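Local coordinates for lipoprotein, putative (Bacillus anthracis, PDB 4O4A) that is of unknown function but is a putative lipoprotein that may bind lipid, at residues 30-35 against 42-47; 88-91 against 95-98. All coordinates share one frame; numbering follows the deposited sequence.

Contact 1: 30-35 against 42-47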
loop_
_atom_site.group_PDB
_atom_site.type_symbol
_atom_site.label_atom_id
_atom_site.label_comp_id
_atom_site.label_asym_id
_atom_site.label_seq_id
_atom_site.Cartn_x
_atom_site.Cartn_y
_atom_site.Cartn_z
ATOM N N THR B 30 30.987 24.481 -0.500
ATOM C CA THR B 30 29.871 24.307 -1.418
ATOM C C THR B 30 28.581 24.904 -0.849
ATOM O O THR B 30 28.281 24.753 0.325
ATOM C CB THR B 30 29.637 22.840 -1.766
ATOM O OG1 THR B 30 30.834 22.314 -2.327
ATOM C CG2 THR B 30 28.494 22.701 -2.783
ATOM N N ILE B 31 27.835 25.571 -1.720
ATOM C CA ILE B 31 26.562 26.165 -1.384
ATOM C C ILE B 31 25.506 25.399 -2.148
ATOM O O ILE B 31 25.623 25.239 -3.365
ATOM C CB ILE B 31 26.497 27.632 -1.826
ATOM C CG1 ILE B 31 27.373 28.484 -0.923
ATOM C CG2 ILE B 31 25.072 28.148 -1.757
ATOM C CD1 ILE B 31 27.454 29.937 -1.343
ATOM N N TYR B 32 24.491 24.917 -1.444
ATOM C CA TYR B 32 23.417 24.178 -2.082
ATOM C C TYR B 32 22.165 25.025 -2.070
ATOM O O TYR B 32 21.740 25.475 -1.020
ATOM C CB TYR B 32 23.153 22.864 -1.349
ATOM C CG TYR B 32 24.313 21.909 -1.389
ATOM C CD1 TYR B 32 24.442 20.989 -2.419
ATOM C CD2 TYR B 32 25.298 21.932 -0.407
ATOM C CE1 TYR B 32 25.512 20.103 -2.452
ATOM C CE2 TYR B 32 26.380 21.064 -0.436
ATOM C CZ TYR B 32 26.479 20.150 -1.457
ATOM O OH TYR B 32 27.538 19.284 -1.484
ATOM N N LEU B 33 21.583 25.236 -3.245
ATOM C CA LEU B 33 20.356 26.004 -3.368
ATOM C C LEU B 33 19.219 25.059 -3.700
ATOM O O LEU B 33 19.212 24.434 -4.759
ATOM C CB LEU B 33 20.496 27.041 -4.464
ATOM C CG LEU B 33 21.695 27.963 -4.293
ATOM C CD1 LEU B 33 21.757 28.962 -5.433
ATOM C CD2 LEU B 33 21.643 28.692 -2.961
ATOM N N ILE B 34 18.277 24.934 -2.776
ATOM C CA ILE B 34 17.140 24.062 -2.949
ATOM C C ILE B 34 15.859 24.875 -3.192
ATOM O O ILE B 34 15.599 25.857 -2.504
ATOM C CB ILE B 34 16.880 23.207 -1.675
ATOM C CG1 ILE B 34 18.029 22.255 -1.364
ATOM C CG2 ILE B 34 15.631 22.367 -1.852
ATOM C CD1 ILE B 34 19.209 22.890 -0.692
ATOM N N PRO B 35 15.042 24.466 -4.162
ATOM C CA PRO B 35 13.771 25.172 -4.310
ATOM C C PRO B 35 12.977 25.063 -3.011
ATOM O O PRO B 35 12.835 23.973 -2.469
ATOM C CB PRO B 35 13.091 24.417 -5.445
ATOM C CG PRO B 35 14.224 23.942 -6.282
ATOM C CD PRO B 35 15.307 23.573 -5.298
ATOM N N LEU B 42 17.786 14.352 -2.791
ATOM C CA LEU B 42 18.528 15.252 -3.651
ATOM C C LEU B 42 19.703 14.506 -4.262
ATOM O O LEU B 42 20.373 13.701 -3.596
ATOM C CB LEU B 42 19.061 16.439 -2.863
ATOM C CG LEU B 42 18.021 17.367 -2.271
ATOM C CD1 LEU B 42 18.678 18.351 -1.324
ATOM C CD2 LEU B 42 17.273 18.100 -3.359
ATOM N N ILE B 43 19.961 14.782 -5.528
ATOM C CA ILE B 43 21.057 14.147 -6.206
ATOM C C ILE B 43 21.851 15.154 -7.016
ATOM O O ILE B 43 21.292 15.990 -7.724
ATOM C CB ILE B 43 20.566 13.035 -7.140
ATOM C CG1 ILE B 43 19.755 11.996 -6.359
ATOM C CG2 ILE B 43 21.746 12.379 -7.823
ATOM C CD1 ILE B 43 19.212 10.844 -7.185
ATOM N N VAL B 44 23.170 15.061 -6.887
ATOM C CA VAL B 44 24.080 15.892 -7.645
ATOM C C VAL B 44 24.947 14.942 -8.426
ATOM O O VAL B 44 25.497 13.995 -7.854
ATOM C CB VAL B 44 24.995 16.727 -6.747
ATOM C CG1 VAL B 44 25.890 17.608 -7.605
ATOM C CG2 VAL B 44 24.179 17.591 -5.809
ATOM N N VAL B 45 25.058 15.152 -9.726
ATOM C CA VAL B 45 25.895 14.278 -10.544
ATOM C C VAL B 45 26.952 15.125 -11.205
ATOM O O VAL B 45 26.643 16.129 -11.839
ATOM C CB VAL B 45 25.098 13.534 -11.606
ATOM C CG1 VAL B 45 26.022 12.610 -12.398
ATOM C CG2 VAL B 45 23.981 12.737 -10.964
ATOM N N TYR B 46 28.199 14.710 -11.049
ATOM C CA TYR B 46 29.325 15.453 -11.583
ATOM C C TYR B 46 29.906 14.828 -12.843
ATOM O O TYR B 46 29.533 13.724 -13.257
ATOM C CB TYR B 46 30.429 15.523 -10.523
ATOM C CG TYR B 46 30.064 16.323 -9.286
ATOM C CD1 TYR B 46 29.309 15.758 -8.275
ATOM C CD2 TYR B 46 30.505 17.629 -9.129
ATOM C CE1 TYR B 46 28.978 16.485 -7.147
ATOM C CE2 TYR B 46 30.188 18.365 -8.009
ATOM C CZ TYR B 46 29.418 17.784 -7.019
ATOM O OH TYR B 46 29.119 18.508 -5.889
ATOM N N ASN B 47 30.822 15.573 -13.450
ATOM C CA ASN B 47 31.530 15.140 -14.629
ATOM C C ASN B 47 30.605 14.777 -15.786
ATOM O O ASN B 47 30.889 13.874 -16.550
ATOM C CB ASN B 47 32.423 13.958 -14.279
ATOM C CG ASN B 47 33.470 13.702 -15.326
ATOM O OD1 ASN B 47 34.004 14.633 -15.930
ATOM N ND2 ASN B 47 33.782 12.441 -15.541
HETATM O O HOH W 1 31.264 20.276 -4.749
HETATM O O HOH W 2 28.186 17.311 -3.542
#
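L42 meets I34 where two sheets pack face to face: strand 30-35 belongs to one mixed sheet, strand 40-45 to a second, and they touch through side chains and water, with no direct hydrogen bond between them. The CD1 branch of L42 lies 4.0 Å from CG1 of I34, and the two side chains cross at about a right angle. With chi1 at -64°, the CG1 arm of I34 lies beside the backbone N and anti to the carbonyl carbon, where it meets L42; CG2 is the branch anti to N. Strand alternation turns I43 onto K153, M154 and L157 of helix 149-166 and brings V44 back toward strand 30-35, facing Y32. CG2 of V44 comes up at the edge of the Y32 ring, near its plane, 4.4 Å from CE1, while CG2 of T30 lies over one ring face, offset toward the rim, and the ring of Y87 meets that of Y32 with nearly parallel planes. Past the strand end, Y46 reaches back to strand 30-35 through two waters. One joins its OH to OG1 of T30, whose hydroxyl also bonds T28 O. The other lies in both ring planes, with its O 2.8 Å from OH of Y46 and 2.9 Å from OH of Y32.

Contact 2: 88-91 against 95-98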
loop_
_atom_site.group_PDB
_atom_site.type_symbol
_atom_site.label_atom_id
_atom_site.label_comp_id
_atom_site.label_asym_id
_atom_site.label_seq_id
_atom_site.Cartn_x
_atom_site.Cartn_y
_atom_site.Cartn_z
ATOM N N TYR B 88 20.566 26.604 1.428
ATOM C CA TYR B 88 19.526 27.599 1.358
ATOM C C TYR B 88 18.380 27.101 0.538
ATOM O O TYR B 88 18.557 26.229 -0.314
ATOM C CB TYR B 88 20.024 28.840 0.648
ATOM C CG TYR B 88 21.215 29.530 1.247
ATOM C CD1 TYR B 88 22.490 29.159 0.904
ATOM C CD2 TYR B 88 21.064 30.618 2.092
ATOM C CE1 TYR B 88 23.579 29.828 1.412
ATOM C CE2 TYR B 88 22.153 31.287 2.601
ATOM C CZ TYR B 88 23.399 30.885 2.258
ATOM O OH TYR B 88 24.479 31.545 2.777
ATOM N N THR B 89 17.202 27.656 0.796
ATOM C CA THR B 89 16.053 27.403 -0.057
ATOM C C THR B 89 15.914 28.680 -0.883
ATOM O O THR B 89 16.345 29.748 -0.443
ATOM C CB THR B 89 14.747 27.195 0.707
ATOM O OG1 THR B 89 14.572 28.272 1.639
ATOM C CG2 THR B 89 14.755 25.902 1.445
ATOM N N VAL B 90 15.318 28.587 -2.062
ATOM C CA VAL B 90 15.154 29.766 -2.889
ATOM C C VAL B 90 13.755 29.872 -3.480
ATOM O O VAL B 90 13.204 28.888 -3.954
ATOM C CB VAL B 90 16.147 29.785 -4.058
ATOM C CG1 VAL B 90 16.057 31.119 -4.787
ATOM C CG2 VAL B 90 17.581 29.555 -3.607
ATOM N N ASN B 91 13.203 31.084 -3.472
ATOM C CA ASN B 91 11.888 31.324 -4.047
ATOM C C ASN B 91 12.023 31.510 -5.558
ATOM O O ASN B 91 13.130 31.441 -6.090
ATOM C CB ASN B 91 11.200 32.530 -3.383
ATOM C CG ASN B 91 11.968 33.818 -3.549
ATOM O OD1 ASN B 91 12.966 33.879 -4.276
ATOM N ND2 ASN B 91 11.513 34.864 -2.862
ATOM N N GLN B 95 15.538 34.808 -4.204
ATOM C CA GLN B 95 15.967 35.200 -2.863
ATOM C C GLN B 95 16.193 33.961 -2.017
ATOM O O GLN B 95 15.394 33.018 -2.033
ATOM C CB GLN B 95 15.003 36.143 -2.157
ATOM C CG GLN B 95 15.091 37.601 -2.604
ATOM C CD GLN B 95 13.985 38.019 -3.530
ATOM O OE1 GLN B 95 12.879 37.466 -3.485
ATOM N NE2 GLN B 95 14.242 39.048 -4.328
ATOM N N ARG B 96 17.305 33.976 -1.291
ATOM C CA ARG B 96 17.731 32.850 -0.481
ATOM C C ARG B 96 17.328 32.928 0.977
ATOM O O ARG B 96 17.262 33.993 1.577
ATOM C CB ARG B 96 19.253 32.730 -0.563
ATOM C CG ARG B 96 19.774 32.507 -1.974
ATOM C CD ARG B 96 21.287 32.555 -2.039
ATOM N NE ARG B 96 21.753 32.343 -3.416
ATOM C CZ ARG B 96 23.030 32.368 -3.797
ATOM N NH1 ARG B 96 23.997 32.596 -2.911
ATOM N NH2 ARG B 96 23.335 32.172 -5.070
ATOM N N THR B 97 17.078 31.766 1.550
ATOM C CA THR B 97 16.727 31.658 2.946
ATOM C C THR B 97 17.558 30.519 3.482
ATOM O O THR B 97 17.459 29.383 3.013
ATOM C CB THR B 97 15.239 31.372 3.121
ATOM O OG1 THR B 97 14.485 32.436 2.519
ATOM C CG2 THR B 97 14.898 31.262 4.578
ATOM N N LYS B 98 18.402 30.830 4.449
ATOM C CA LYS B 98 19.282 29.832 5.036
ATOM C C LYS B 98 18.493 28.785 5.794
ATOM O O LYS B 98 17.486 29.091 6.415
ATOM C CB LYS B 98 20.293 30.503 5.968
ATOM C CG LYS B 98 21.382 29.569 6.429
ATOM C CD LYS B 98 22.495 30.305 7.152
ATOM C CE LYS B 98 23.632 29.340 7.478
ATOM N NZ LYS B 98 24.887 30.031 7.885
#
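T89 and T97 form the hydrogen-bonded pair of a β hairpin whose strands, 86-90 and 96-98, run antiparallel. T89 N gives a 2.8 Å bond to T97 O, and T97 N returns one of 2.9 Å to T89 O. OG1 of T89 adds a weak bond to that same T97 O. Toward the turn, N91 N reaches Q95 O at 3.3 Å, and the N91 side chain adds two bonds: OD1 accepts from the backbone N of Q95 at 2.7 Å, and ND2 gives a 3.0 Å bond to OE1 of Q95. With chi1 at 61°, CG of N91 lies between its backbone N and carbonyl carbon, and the amide reaches Q95 with its plane nearly perpendicular to the Q95 amide.

Apolar contacts gather on the face bearing Y88, V90, R96 and K98. CD2 of Y88 lies 3.5 Å from CA of K98, and the R96 chain passes over one ring face with its CD. CG of R96 also rests 4.0 Å from CG2 of V90. The guanidinium is too distant for more than a weak cation-pi attraction. The turn end is thus held by one backbone bond and two from the N91 amide, while R96 packs with its aliphatic stem and its guanidinium forms a salt bridge with E57 of strand 56-57.

Overall arrangement
From the N terminus, the chain runs through strand 30-35, turns, and enters strand 40-45, so contact 1 closes a short loop that carries it from one sheet into the other. Contact 2 comes later and closes the still shorter hairpin turn between strands 86-90 and 96-98. The two are in series, neither nested nor crossed, their centres about 14 Å apart. Strand 30-35 is what connects them: it neighbours strand 86-90 in the sheet, and I34 probably exchanges backbone hydrogen bonds with Y88 and V90. Contact 1 sits near the centre of the chain, joining the two sheets; contact 2 lies at the surface, adding strand 96-98, outermost in the sheet within this chain.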